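Local coordinates for Baccell_00875 (Bacteroides cellulosilyticus DSM 14838, PDB 5NO8), which probably acts as a polysaccharide lyase that removes L-rhamnose caps linked to glucuronic acid on complex arabinogalactan proteins, at residues Asp150-Ala155 with His536-Glu541; Gly488-Gly493 with Leu531-His536; Val525-Gly530 with Gln562-Glu567; Ser543-Ala548 with Pro573-Phe578. All coordinates share one frame; numbering follows the deposited sequence.

Contact 4 (543-548 with 573-578) is the fully buried one of the four and is purely aliphatic and aromatic; contacts 1, 2 and 3 are only partly buried and mix apolar packing with polar bonds or bridging waters. Contacts 3 and 4 both use helix 562-576, which meets helix 509-529 near its start and helix 542-559 near its other end. Contacts 1 and 2 draw on the loop between helices 509-529 and 542-559 and share His536. Contact 2 keeps that loop within the helical region through rings, whereas contact 1 turns it toward the strand-rich N-terminal part. Tyr490 of contact 2 reaches contact 3 through Asn529, and Tyr540 of contact 1 touches Val574 of contact 4.

Contact 1: residues Asp150-Ala155 with His536-Glu541; sequences DNYPDA and HEVNYE
The segment 536-541 begins with a local backbone bond, His536 N to Val538 O. Val538 is the first residue to reach across: its CG1, anti to the backbone N, lies 3.7 Å from CD2 of the Tyr152 ring and approaches it obliquely. Asn539 follows, with CB 3.3 Å from Tyr152 O. Its backbone carbonyl is tied to the other segment by a water that donates to Asn539 O (2.7 Å) and accepts from Ala155 N (3.0 Å). Tyr540 contributes most. Its backbone O sits over the centre of one face of the Tyr152 ring, 3.1 Å from Tyr152 CG, and this buried oxygen has no hydrogen-bonding partner in the model. The Tyr540 side chain crosses that of Tyr152 at about a right angle, its ring edge bringing CD2 to 4.0 Å from Tyr152 CD1, while on the other side CD1 meets Ala155 CB. Replacing Tyr152 by an alanine would probably strip the cover from Tyr540 O and leave Val538 CG1 and the Tyr540 edge poorly packed. Glu541 closes the segment as N-cap of helix 542-559 and forms a salt bridge to Arg593. Asp154 likewise caps helix 155-161, through Gln157 N. Two helix starts thus meet here, one following strand 137-145 of the strand-rich part and one in the helical part, with Tyr540 also packed on Cys158 and Ile159 of helix 155-161 and Val545 of helix 542-559.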
loop_
_atom_site.group_PDB
_atom_site.type_symbol
_atom_site.label_atom_id
_atom_site.label_comp_id
_atom_site.label_asym_id
_atom_site.label_seq_id
_atom_site.Cartn_x
_atom_site.Cartn_y
_atom_site.Cartn_z
ATOM N N ASP A 150 5.956 1.464 13.147
ATOM C CA ASP A 150 4.872 1.396 12.175
ATOM C C ASP A 150 4.092 0.131 12.498
ATOM O O ASP A 150 4.429 -0.993 12.078
ATOM C CB ASP A 150 5.420 1.372 10.740
ATOM C CG ASP A 150 4.328 1.529 9.677
ATOM O OD1 ASP A 150 3.139 1.163 9.930
ATOM O OD2 ASP A 150 4.656 2.045 8.571
ATOM N N ASN A 151 3.059 0.306 13.311
ATOM C CA ASN A 151 2.219 -0.800 13.733
ATOM C C ASN A 151 0.893 -0.240 14.275
ATOM O O ASN A 151 0.752 0.970 14.415
ATOM C CB ASN A 151 2.955 -1.685 14.753
ATOM C CG ASN A 151 3.606 -0.880 15.848
ATOM O OD1 ASN A 151 2.904 -0.351 16.701
ATOM N ND2 ASN A 151 4.959 -0.762 15.814
ATOM N N TYR A 152 -0.055 -1.136 14.518
ATOM C CA TYR A 152 -1.452 -0.800 14.717
ATOM C C TYR A 152 -1.985 -1.390 16.022
ATOM O O TYR A 152 -2.818 -2.289 15.986
ATOM C CB TYR A 152 -2.282 -1.360 13.557
ATOM C CG TYR A 152 -1.930 -0.871 12.159
ATOM C CD1 TYR A 152 -1.636 0.474 11.907
ATOM C CD2 TYR A 152 -1.996 -1.750 11.070
ATOM C CE1 TYR A 152 -1.350 0.923 10.607
ATOM C CE2 TYR A 152 -1.730 -1.312 9.776
ATOM C CZ TYR A 152 -1.394 0.004 9.540
ATOM O OH TYR A 152 -1.124 0.432 8.225
ATOM N N PRO A 153 -1.514 -0.896 17.172
ATOM C CA PRO A 153 -2.034 -1.431 18.454
ATOM C C PRO A 153 -3.513 -1.065 18.672
ATOM O O PRO A 153 -4.290 -1.916 19.061
ATOM C CB PRO A 153 -1.134 -0.768 19.504
ATOM C CG PRO A 153 -0.637 0.479 18.839
ATOM C CD PRO A 153 -0.501 0.150 17.388
ATOM N N ASP A 154 -3.884 0.180 18.394
ATOM C CA ASP A 154 -5.275 0.669 18.463
ATOM C C ASP A 154 -5.313 2.070 17.853
ATOM O O ASP A 154 -4.255 2.692 17.699
ATOM C CB ASP A 154 -5.820 0.679 19.902
ATOM C CG ASP A 154 -4.985 1.515 20.860
ATOM O OD1 ASP A 154 -4.938 2.756 20.750
ATOM O OD2 ASP A 154 -4.407 0.925 21.788
ATOM N N ALA A 155 -6.504 2.574 17.523
ATOM C CA ALA A 155 -6.621 3.868 16.849
ATOM C C ALA A 155 -5.998 5.038 17.615
ATOM O O ALA A 155 -5.365 5.899 17.024
ATOM C CB ALA A 155 -8.076 4.174 16.493
ATOM N N HIS A 536 -11.592 -3.273 13.342
ATOM C CA HIS A 536 -12.316 -4.247 12.524
ATOM C C HIS A 536 -11.401 -5.457 12.366
ATOM O O HIS A 536 -10.965 -6.022 13.368
ATOM C CB HIS A 536 -12.779 -3.611 11.198
ATOM C CG HIS A 536 -13.879 -2.610 11.367
ATOM N ND1 HIS A 536 -13.682 -1.375 11.946
ATOM C CD2 HIS A 536 -15.194 -2.670 11.044
ATOM C CE1 HIS A 536 -14.828 -0.717 11.976
ATOM N NE2 HIS A 536 -15.758 -1.478 11.426
ATOM N N GLU A 537 -11.085 -5.865 11.138
ATOM C CA GLU A 537 -10.279 -7.057 10.919
ATOM C C GLU A 537 -8.784 -6.741 11.122
ATOM O O GLU A 537 -7.968 -7.635 11.353
ATOM C CB GLU A 537 -10.627 -7.649 9.545
ATOM C CG GLU A 537 -12.081 -8.156 9.557
ATOM C CD GLU A 537 -12.633 -8.624 8.217
ATOM O OE1 GLU A 537 -11.967 -8.425 7.174
ATOM O OE2 GLU A 537 -13.766 -9.175 8.221
ATOM N N VAL A 538 -8.449 -5.454 11.053
ATOM C CA VAL A 538 -7.166 -4.920 11.510
ATOM C C VAL A 538 -7.554 -3.814 12.487
ATOM O O VAL A 538 -8.637 -3.245 12.363
ATOM C CB VAL A 538 -6.346 -4.368 10.318
ATOM C CG1 VAL A 538 -4.933 -3.971 10.729
ATOM C CG2 VAL A 538 -6.298 -5.386 9.177
ATOM N N ASN A 539 -6.693 -3.507 13.458
ATOM C CA ASN A 539 -7.061 -2.565 14.534
ATOM C C ASN A 539 -7.203 -1.134 14.059
ATOM O O ASN A 539 -8.020 -0.379 14.575
ATOM C CB ASN A 539 -6.047 -2.590 15.696
ATOM C CG ASN A 539 -5.955 -3.940 16.389
ATOM O OD1 ASN A 539 -4.894 -4.285 16.964
ATOM N ND2 ASN A 539 -7.027 -4.725 16.328
ATOM N N TYR A 540 -6.372 -0.762 13.093
ATOM C CA TYR A 540 -6.445 0.538 12.483
ATOM C C TYR A 540 -5.829 0.345 11.127
ATOM O O TYR A 540 -4.790 -0.279 11.040
ATOM C CB TYR A 540 -5.631 1.542 13.305
ATOM C CG TYR A 540 -5.543 2.907 12.698
ATOM C CD1 TYR A 540 -6.594 3.812 12.812
ATOM C CD2 TYR A 540 -4.403 3.304 11.978
ATOM C CE1 TYR A 540 -6.530 5.067 12.227
ATOM C CE2 TYR A 540 -4.324 4.568 11.405
ATOM C CZ TYR A 540 -5.395 5.438 11.525
ATOM O OH TYR A 540 -5.323 6.688 10.961
ATOM N N GLU A 541 -6.435 0.895 10.083
ATOM C CA GLU A 541 -5.881 0.737 8.725
ATOM C C GLU A 541 -6.592 1.598 7.711
ATOM O O GLU A 541 -7.667 2.156 7.964
ATOM C CB GLU A 541 -5.965 -0.723 8.275
ATOM C CG GLU A 541 -7.381 -1.293 8.321
ATOM C CD GLU A 541 -7.679 -2.226 7.155
ATOM O OE1 GLU A 541 -7.354 -1.829 5.996
ATOM O OE2 GLU A 541 -8.251 -3.326 7.371
HETATM O O HOH W 1 -8.560 0.468 17.030
#

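Contact 2: residues Gly488-Gly493 with Leu531-His536; sequences GFYAIG and LNYPAH
The imidazole of His536 stands steeply against the rings of both Phe489 and Tyr490. It points its CD2 edge at one face of Phe489, offset toward the rim, in an edge-to-face pair with centroids 5.2 Å apart and planes at 83°. On the next corner of the same imidazole, NE2 accepts a hydrogen bond from Tyr490 N (3.3 Å); the bond is fairly straight, although the donor lies 33° out of the ring plane. ND1 gives a weak bond to Pro534 O, so both nitrogens are engaged, which restrains the rotation of the ring; the pattern is consistent with a neutral histidine protonated at ND1. His536 CE1 meanwhile rests 3.6 Å from Tyr490 CB, the two side chains crossing at about a right angle. Farther out along the Tyr490 ring, CE1 is pressed closely against Pro534 CD at 3.3 Å. On the other flank, Tyr490 CE2 lies in the plane of the Tyr533 ring at its edge, 3.8 Å from Tyr533 CD1. The phenol ends are held elsewhere, Tyr490 OH by Asn529 and Tyr533 OH by Gln571. Tyr490 is also the centre of an inverse gamma turn, so the chain bends sharply at this residue. Phe489, Tyr490 and His536 form an aromatic cluster that, with Pro534 and Tyr533 alongside, joins two inter-helix loops, in a succession of helices consistent with the alpha/alpha-toroid architecture of many polysaccharide lyases.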
loop_
_atom_site.group_PDB
_atom_site.type_symbol
_atom_site.label_atom_id
_atom_site.label_comp_id
_atom_site.label_asym_id
_atom_site.label_seq_id
_atom_site.Cartn_x
_atom_site.Cartn_y
_atom_site.Cartn_z
ATOM N N GLY A 488 -22.951 1.705 12.873
ATOM C CA GLY A 488 -21.573 2.212 12.946
ATOM C C GLY A 488 -20.519 1.258 12.422
ATOM O O GLY A 488 -19.369 1.332 12.869
ATOM N N PHE A 489 -20.894 0.355 11.502
ATOM C CA PHE A 489 -19.932 -0.573 10.888
ATOM C C PHE A 489 -19.286 0.187 9.722
ATOM O O PHE A 489 -19.987 0.718 8.853
ATOM C CB PHE A 489 -20.642 -1.849 10.414
ATOM C CG PHE A 489 -19.718 -3.022 10.116
ATOM C CD1 PHE A 489 -18.948 -3.058 8.942
ATOM C CD2 PHE A 489 -19.672 -4.124 10.964
ATOM C CE1 PHE A 489 -18.128 -4.150 8.656
ATOM C CE2 PHE A 489 -18.865 -5.217 10.681
ATOM C CZ PHE A 489 -18.082 -5.231 9.528
ATOM N N TYR A 490 -17.956 0.228 9.699
ATOM C CA TYR A 490 -17.200 0.987 8.703
ATOM C C TYR A 490 -16.954 0.109 7.477
ATOM O O TYR A 490 -15.807 -0.236 7.132
ATOM C CB TYR A 490 -15.884 1.475 9.284
ATOM C CG TYR A 490 -16.017 2.621 10.259
ATOM C CD1 TYR A 490 -16.672 2.470 11.486
ATOM C CD2 TYR A 490 -15.482 3.859 9.955
ATOM C CE1 TYR A 490 -16.791 3.549 12.366
ATOM C CE2 TYR A 490 -15.589 4.940 10.826
ATOM C CZ TYR A 490 -16.248 4.781 12.037
ATOM O OH TYR A 490 -16.332 5.879 12.888
ATOM N N ALA A 491 -18.028 -0.211 6.785
ATOM C CA ALA A 491 -17.958 -1.173 5.685
ATOM C C ALA A 491 -17.355 -0.481 4.468
ATOM O O ALA A 491 -17.504 0.725 4.305
ATOM C CB ALA A 491 -19.350 -1.688 5.351
ATOM N N ILE A 492 -16.719 -1.276 3.607
ATOM C CA ILE A 492 -16.111 -0.778 2.394
ATOM C C ILE A 492 -17.161 -0.686 1.273
ATOM O O ILE A 492 -17.879 -1.659 0.988
ATOM C CB ILE A 492 -14.974 -1.700 1.930
ATOM C CG1 ILE A 492 -13.863 -1.754 2.992
ATOM C CG2 ILE A 492 -14.422 -1.205 0.588
ATOM C CD1 ILE A 492 -13.008 -2.992 2.891
ATOM N N GLY A 493 -17.217 0.473 0.634
ATOM C CA GLY A 493 -18.050 0.661 -0.541
ATOM C C GLY A 493 -19.527 0.555 -0.209
ATOM O O GLY A 493 -20.283 -0.123 -0.905
ATOM N N LEU A 531 -11.986 10.524 14.862
ATOM C CA LEU A 531 -10.796 9.687 14.703
ATOM C C LEU A 531 -10.731 8.502 15.669
ATOM O O LEU A 531 -9.790 7.700 15.603
ATOM C CB LEU A 531 -9.532 10.540 14.831
ATOM C CG LEU A 531 -9.470 11.801 13.958
ATOM C CD1 LEU A 531 -8.130 12.493 14.154
ATOM C CD2 LEU A 531 -9.704 11.479 12.496
ATOM N N ASN A 532 -11.727 8.348 16.541
ATOM C CA ASN A 532 -11.837 7.135 17.357
ATOM C C ASN A 532 -12.428 5.987 16.554
ATOM O O ASN A 532 -13.532 5.533 16.813
ATOM C CB ASN A 532 -12.670 7.401 18.617
ATOM C CG ASN A 532 -12.118 8.544 19.425
ATOM O OD1 ASN A 532 -12.775 9.565 19.596
ATOM N ND2 ASN A 532 -10.877 8.402 19.880
ATOM N N TYR A 533 -11.651 5.492 15.593
ATOM C CA TYR A 533 -12.116 4.453 14.687
ATOM C C TYR A 533 -12.167 3.133 15.444
ATOM O O TYR A 533 -11.159 2.731 16.039
ATOM C CB TYR A 533 -11.170 4.310 13.494
ATOM C CG TYR A 533 -11.035 5.535 12.624
ATOM C CD1 TYR A 533 -11.994 5.842 11.656
ATOM C CD2 TYR A 533 -9.936 6.359 12.734
ATOM C CE1 TYR A 533 -11.859 6.958 10.848
ATOM C CE2 TYR A 533 -9.786 7.473 11.931
ATOM C CZ TYR A 533 -10.750 7.767 10.992
ATOM O OH TYR A 533 -10.569 8.868 10.214
ATOM N N PRO A 534 -13.314 2.441 15.426
ATOM C CA PRO A 534 -13.327 1.103 16.014
ATOM C C PRO A 534 -12.439 0.108 15.252
ATOM O O PRO A 534 -12.206 0.268 14.035
ATOM C CB PRO A 534 -14.807 0.667 15.932
ATOM C CG PRO A 534 -15.553 1.759 15.265
ATOM C CD PRO A 534 -14.576 2.755 14.728
ATOM N N ALA A 535 -11.951 -0.907 15.960
ATOM C CA ALA A 535 -11.151 -1.944 15.328
ATOM C C ALA A 535 -12.082 -2.816 14.490
ATOM O O ALA A 535 -13.234 -3.042 14.864
ATOM C CB ALA A 535 -10.423 -2.785 16.370
ATOM N N HIS A 536 -11.592 -3.273 13.342
ATOM C CA HIS A 536 -12.316 -4.247 12.524
ATOM C C HIS A 536 -11.401 -5.457 12.366
ATOM O O HIS A 536 -10.965 -6.022 13.368
ATOM C CB HIS A 536 -12.779 -3.611 11.198
ATOM C CG HIS A 536 -13.879 -2.610 11.367
ATOM N ND1 HIS A 536 -13.682 -1.375 11.946
ATOM C CD2 HIS A 536 -15.194 -2.670 11.044
ATOM C CE1 HIS A 536 -14.828 -0.717 11.976
ATOM N NE2 HIS A 536 -15.758 -1.478 11.426
#

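Contact 3: residues Val525-Gly530 with Gln562-Glu567; sequences VFVKNG and QKYLDE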
loop_
_atom_site.group_PDB
_atom_site.type_symbol
_atom_site.label_atom_id
_atom_site.label_comp_id
_atom_site.label_asym_id
_atom_site.label_seq_id
_atom_site.Cartn_x
_atom_site.Cartn_y
_atom_site.Cartn_z
ATOM N N VAL A 525 -23.204 8.571 13.349
ATOM C CA VAL A 525 -22.262 7.746 14.125
ATOM C C VAL A 525 -20.810 8.046 13.725
ATOM O O VAL A 525 -19.963 8.250 14.594
ATOM C CB VAL A 525 -22.565 6.239 14.039
ATOM C CG1 VAL A 525 -21.454 5.399 14.682
ATOM C CG2 VAL A 525 -23.895 5.923 14.721
ATOM N N PHE A 526 -20.529 8.124 12.424
ATOM C CA PHE A 526 -19.154 8.380 11.975
ATOM C C PHE A 526 -18.655 9.746 12.404
ATOM O O PHE A 526 -17.513 9.887 12.808
ATOM C CB PHE A 526 -19.016 8.233 10.449
ATOM C CG PHE A 526 -19.217 6.824 9.917
ATOM C CD1 PHE A 526 -19.362 5.708 10.741
ATOM C CD2 PHE A 526 -19.199 6.617 8.530
ATOM C CE1 PHE A 526 -19.539 4.438 10.199
ATOM C CE2 PHE A 526 -19.366 5.348 7.992
ATOM C CZ PHE A 526 -19.543 4.262 8.820
ATOM N N VAL A 527 -19.514 10.755 12.312
ATOM C CA VAL A 527 -19.178 12.094 12.777
ATOM C C VAL A 527 -18.893 12.132 14.289
ATOM O O VAL A 527 -17.956 12.813 14.735
ATOM C CB VAL A 527 -20.286 13.116 12.405
ATOM C CG1 VAL A 527 -20.076 14.458 13.093
ATOM C CG2 VAL A 527 -20.312 13.334 10.897
ATOM N N LYS A 528 -19.702 11.417 15.063
ATOM C CA LYS A 528 -19.519 11.380 16.509
ATOM C C LYS A 528 -18.248 10.607 16.877
ATOM O O LYS A 528 -17.567 10.984 17.807
ATOM C CB LYS A 528 -20.746 10.767 17.187
ATOM C CG LYS A 528 -20.769 10.859 18.708
ATOM C CD LYS A 528 -21.902 10.007 19.266
ATOM C CE LYS A 528 -21.582 8.507 19.230
ATOM N NZ LYS A 528 -22.696 7.694 18.647
ATOM N N ASN A 529 -17.924 9.540 16.148
ATOM C CA ASN A 529 -16.686 8.808 16.396
ATOM C C ASN A 529 -15.439 9.639 16.077
ATOM O O ASN A 529 -14.450 9.539 16.785
ATOM C CB ASN A 529 -16.639 7.507 15.599
ATOM C CG ASN A 529 -17.609 6.469 16.104
ATOM O OD1 ASN A 529 -18.178 6.606 17.194
ATOM N ND2 ASN A 529 -17.790 5.398 15.321
ATOM N N GLY A 530 -15.491 10.456 15.023
ATOM C CA GLY A 530 -14.304 11.170 14.530
ATOM C C GLY A 530 -13.144 10.201 14.306
ATOM O O GLY A 530 -13.319 9.143 13.695
ATOM N N GLN A 562 -23.700 20.153 5.453
ATOM C CA GLN A 562 -22.282 20.511 5.661
ATOM C C GLN A 562 -21.570 19.700 6.750
ATOM O O GLN A 562 -20.352 19.486 6.650
ATOM C CB GLN A 562 -22.110 22.002 5.953
ATOM N N LYS A 563 -22.297 19.241 7.776
ATOM C CA LYS A 563 -21.671 18.470 8.848
ATOM C C LYS A 563 -20.921 17.218 8.339
ATOM O O LYS A 563 -19.904 16.809 8.922
ATOM C CB LYS A 563 -22.680 18.076 9.933
ATOM C CG LYS A 563 -23.740 17.061 9.547
ATOM C CD LYS A 563 -24.949 17.141 10.492
ATOM C CE LYS A 563 -25.397 15.794 11.046
ATOM N NZ LYS A 563 -24.487 15.294 12.125
ATOM N N TYR A 564 -21.413 16.623 7.259
ATOM C CA TYR A 564 -20.734 15.458 6.699
ATOM C C TYR A 564 -19.483 15.867 5.919
ATOM O O TYR A 564 -18.451 15.215 6.066
ATOM C CB TYR A 564 -21.686 14.577 5.874
ATOM C CG TYR A 564 -22.918 14.149 6.645
ATOM C CD1 TYR A 564 -22.807 13.540 7.888
ATOM C CD2 TYR A 564 -24.196 14.346 6.125
ATOM C CE1 TYR A 564 -23.930 13.158 8.613
ATOM C CE2 TYR A 564 -25.332 13.954 6.837
ATOM C CZ TYR A 564 -25.194 13.365 8.081
ATOM O OH TYR A 564 -26.295 12.959 8.813
ATOM N N LEU A 565 -19.556 16.940 5.134
ATOM C CA LEU A 565 -18.381 17.465 4.444
ATOM C C LEU A 565 -17.319 17.971 5.394
ATOM O O LEU A 565 -16.126 17.815 5.128
ATOM C CB LEU A 565 -18.717 18.576 3.440
ATOM C CG LEU A 565 -17.576 19.067 2.510
ATOM C CD1 LEU A 565 -16.798 17.917 1.865
ATOM C CD2 LEU A 565 -18.105 19.995 1.419
ATOM N N ASP A 566 -17.724 18.613 6.489
ATOM C CA ASP A 566 -16.740 19.079 7.484
ATOM C C ASP A 566 -15.987 17.887 8.114
ATOM O O ASP A 566 -14.784 17.965 8.326
ATOM C CB ASP A 566 -17.391 19.983 8.557
ATOM C CG ASP A 566 -17.794 21.381 8.015
ATOM O OD1 ASP A 566 -17.383 21.796 6.894
ATOM O OD2 ASP A 566 -18.512 22.094 8.742
ATOM N N GLU A 567 -16.675 16.779 8.337
ATOM C CA GLU A 567 -16.022 15.561 8.830
ATOM C C GLU A 567 -15.054 14.948 7.788
ATOM O O GLU A 567 -13.937 14.551 8.133
ATOM C CB GLU A 567 -17.041 14.532 9.281
ATOM C CG GLU A 567 -16.431 13.331 10.005
ATOM C CD GLU A 567 -15.648 13.698 11.260
ATOM O OE1 GLU A 567 -16.034 14.681 11.922
ATOM O OE2 GLU A 567 -14.669 12.992 11.599
HETATM O O HOH W 2 -16.196 14.845 14.340
#
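The last turn of helix 509-529 crosses the start of helix 562-576 at 45°, the short axes approaching to 10.1 Å and the CA atoms of Val527 and Glu567 to 6.1 Å. Val527 makes its closest contacts with one methyl, CG2: anti to the carbonyl carbon, it lies 3.8 Å from Glu567 CB and 3.9 Å from Tyr564 CD1, which it meets at the ring edge. Over a face of that ring lies Lys563 CG, and the Lys563 and Tyr564 tips both go to Asp524, one turn before Val527. The arrangement is a helix-helix contact within a group of three successive helices, since Tyr564 and Glu567 also pack on Leu552 of helix 542-559, the helix between the two in sequence. Glu567 runs past Val527 in the opposite direction and bends at chi2 (59°), which brings its carboxylate to the C-terminal end of the first helix. There OE2 lies 3.5 Å from the CA of Gly530, whose positive phi (52°) takes the chain out of the helix. A water donates to Val527 O (2.7 Å) and to Glu567 OE1 (2.4 Å, very short). The same OE1 forms a salt bridge with Arg570, and OE2 bonds Gln571, so the carboxylate is probably ionised.

Contact 4: residues Ser543-Ala548 with Pro573-Phe578; sequences SIVAPA and PVLEAF
Val545 projects from helix 542-559 straight at the end of helix 562-576, where its CA comes 6.2 Å from that of Leu575. Its CB is already in touch, 4.1 Å from Phe578 CE2. From there the side chain forks. CG1, anti to the backbone N (chi1 176°), reaches between two residues of the opposite turn, 4.0 Å from Leu575 CB and 4.2 Å from Val574 CG1. CG2, anti to the carbonyl carbon, turns to the aromatic side and lies 3.9 Å from Phe578 CE2, approaching that ring obliquely. A leucine branch answers from the other helix: Leu575 slides past Val545 in the opposite direction, with CG anti to its backbone N, and sets CD1 3.7 Å from Ala546 CB. The small side chain of Ala546 is consistent with this close approach. The Phe578 ring has Leu575 CA of its own segment at its edge and also meets His164. Replacing Val545 by an alanine would remove both methyls and would probably loosen the grip on Val574, Leu575 and Phe578 together. Other parts of the fold pack on these residues too: Ala546 packs on Ile617 and Leu575 on Val621 of helix 615-629, and Val545 on the ring of Tyr533. Every cross-contact pairs carbon with carbon in a buried setting, which implies that the two helices are held here by close fit and the exclusion of water, with neither charge nor directed bonds between the segments to set their spacing.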
loop_
_atom_site.group_PDB
_atom_site.type_symbol
_atom_site.label_atom_id
_atom_site.label_comp_id
_atom_site.label_asym_id
_atom_site.label_seq_id
_atom_site.Cartn_x
_atom_site.Cartn_y
_atom_site.Cartn_z
ATOM N N SER A 543 -8.288 0.744 5.079
ATOM C CA SER A 543 -9.636 0.320 4.692
ATOM C C SER A 543 -10.661 0.344 5.847
ATOM O O SER A 543 -11.733 -0.237 5.724
ATOM C CB SER A 543 -9.639 -1.011 3.927
ATOM O OG SER A 543 -9.386 -2.130 4.758
ATOM N N ILE A 544 -10.315 1.013 6.951
ATOM C CA ILE A 544 -11.311 1.590 7.891
ATOM C C ILE A 544 -11.487 3.084 7.641
ATOM O O ILE A 544 -12.604 3.573 7.495
ATOM C CB ILE A 544 -10.877 1.352 9.360
ATOM C CG1 ILE A 544 -10.841 -0.149 9.636
ATOM C CG2 ILE A 544 -11.792 2.112 10.333
ATOM C CD1 ILE A 544 -10.096 -0.507 10.910
ATOM N N VAL A 545 -10.378 3.814 7.545
ATOM C CA VAL A 545 -10.414 5.263 7.379
ATOM C C VAL A 545 -11.009 5.646 6.013
ATOM O O VAL A 545 -11.889 6.509 5.928
ATOM C CB VAL A 545 -9.006 5.890 7.532
ATOM C CG1 VAL A 545 -9.025 7.394 7.255
ATOM C CG2 VAL A 545 -8.458 5.620 8.935
ATOM N N ALA A 546 -10.534 5.004 4.948
ATOM C CA ALA A 546 -10.983 5.415 3.608
ATOM C C ALA A 546 -12.492 5.211 3.431
ATOM O O ALA A 546 -13.160 6.110 2.948
ATOM C CB ALA A 546 -10.203 4.721 2.500
ATOM N N PRO A 547 -13.020 4.039 3.828
ATOM C CA PRO A 547 -14.484 3.861 3.718
ATOM C C PRO A 547 -15.337 4.856 4.516
ATOM O O PRO A 547 -16.427 5.210 4.052
ATOM C CB PRO A 547 -14.693 2.471 4.279
ATOM C CG PRO A 547 -13.448 1.754 3.918
ATOM C CD PRO A 547 -12.365 2.766 4.155
ATOM N N ALA A 548 -14.854 5.289 5.685
ATOM C CA ALA A 548 -15.549 6.330 6.461
ATOM C C ALA A 548 -15.759 7.553 5.602
ATOM O O ALA A 548 -16.863 8.088 5.510
ATOM C CB ALA A 548 -14.753 6.720 7.714
ATOM N N PRO A 573 -6.621 14.486 5.963
ATOM C CA PRO A 573 -5.174 14.395 6.244
ATOM C C PRO A 573 -4.749 13.066 6.871
ATOM O O PRO A 573 -3.628 12.586 6.624
ATOM C CB PRO A 573 -4.918 15.562 7.204
ATOM C CG PRO A 573 -6.061 16.498 6.976
ATOM C CD PRO A 573 -7.223 15.589 6.737
ATOM N N VAL A 574 -5.630 12.476 7.664
ATOM C CA VAL A 574 -5.417 11.174 8.242
ATOM C C VAL A 574 -5.394 10.083 7.151
ATOM O O VAL A 574 -4.545 9.172 7.181
ATOM C CB VAL A 574 -6.449 10.922 9.376
ATOM C CG1 VAL A 574 -6.422 9.505 9.866
ATOM C CG2 VAL A 574 -6.187 11.893 10.528
ATOM N N LEU A 575 -6.272 10.205 6.154
ATOM C CA LEU A 575 -6.245 9.269 5.033
ATOM C C LEU A 575 -5.014 9.453 4.156
ATOM O O LEU A 575 -4.398 8.458 3.704
ATOM C CB LEU A 575 -7.491 9.431 4.158
ATOM C CG LEU A 575 -7.554 8.495 2.956
ATOM C CD1 LEU A 575 -7.491 7.069 3.405
ATOM C CD2 LEU A 575 -8.831 8.712 2.171
ATOM N N GLU A 576 -4.655 10.700 3.903
ATOM C CA GLU A 576 -3.510 11.004 3.048
ATOM C C GLU A 576 -2.190 10.571 3.648
ATOM O O GLU A 576 -1.242 10.297 2.903
ATOM C CB GLU A 576 -3.455 12.489 2.666
ATOM C CG GLU A 576 -4.644 12.885 1.797
ATOM C CD GLU A 576 -4.558 14.291 1.262
ATOM O OE1 GLU A 576 -3.441 14.730 0.902
ATOM O OE2 GLU A 576 -5.609 14.950 1.164
ATOM N N ALA A 577 -2.135 10.454 4.973
ATOM C CA ALA A 577 -0.902 10.037 5.647
ATOM C C ALA A 577 -0.474 8.590 5.326
ATOM O O ALA A 577 0.712 8.244 5.434
ATOM C CB ALA A 577 -1.032 10.237 7.152
ATOM N N PHE A 578 -1.429 7.759 4.914
ATOM C CA PHE A 578 -1.143 6.378 4.519
ATOM C C PHE A 578 -0.330 6.261 3.225
ATOM O O PHE A 578 0.171 5.167 2.936
ATOM C CB PHE A 578 -2.446 5.600 4.301
ATOM C CG PHE A 578 -3.178 5.234 5.565
ATOM C CD1 PHE A 578 -2.893 4.035 6.214
ATOM C CD2 PHE A 578 -4.186 6.043 6.062
ATOM C CE1 PHE A 578 -3.599 3.669 7.353
ATOM C CE2 PHE A 578 -4.914 5.671 7.207
ATOM C CZ PHE A 578 -4.591 4.505 7.860
#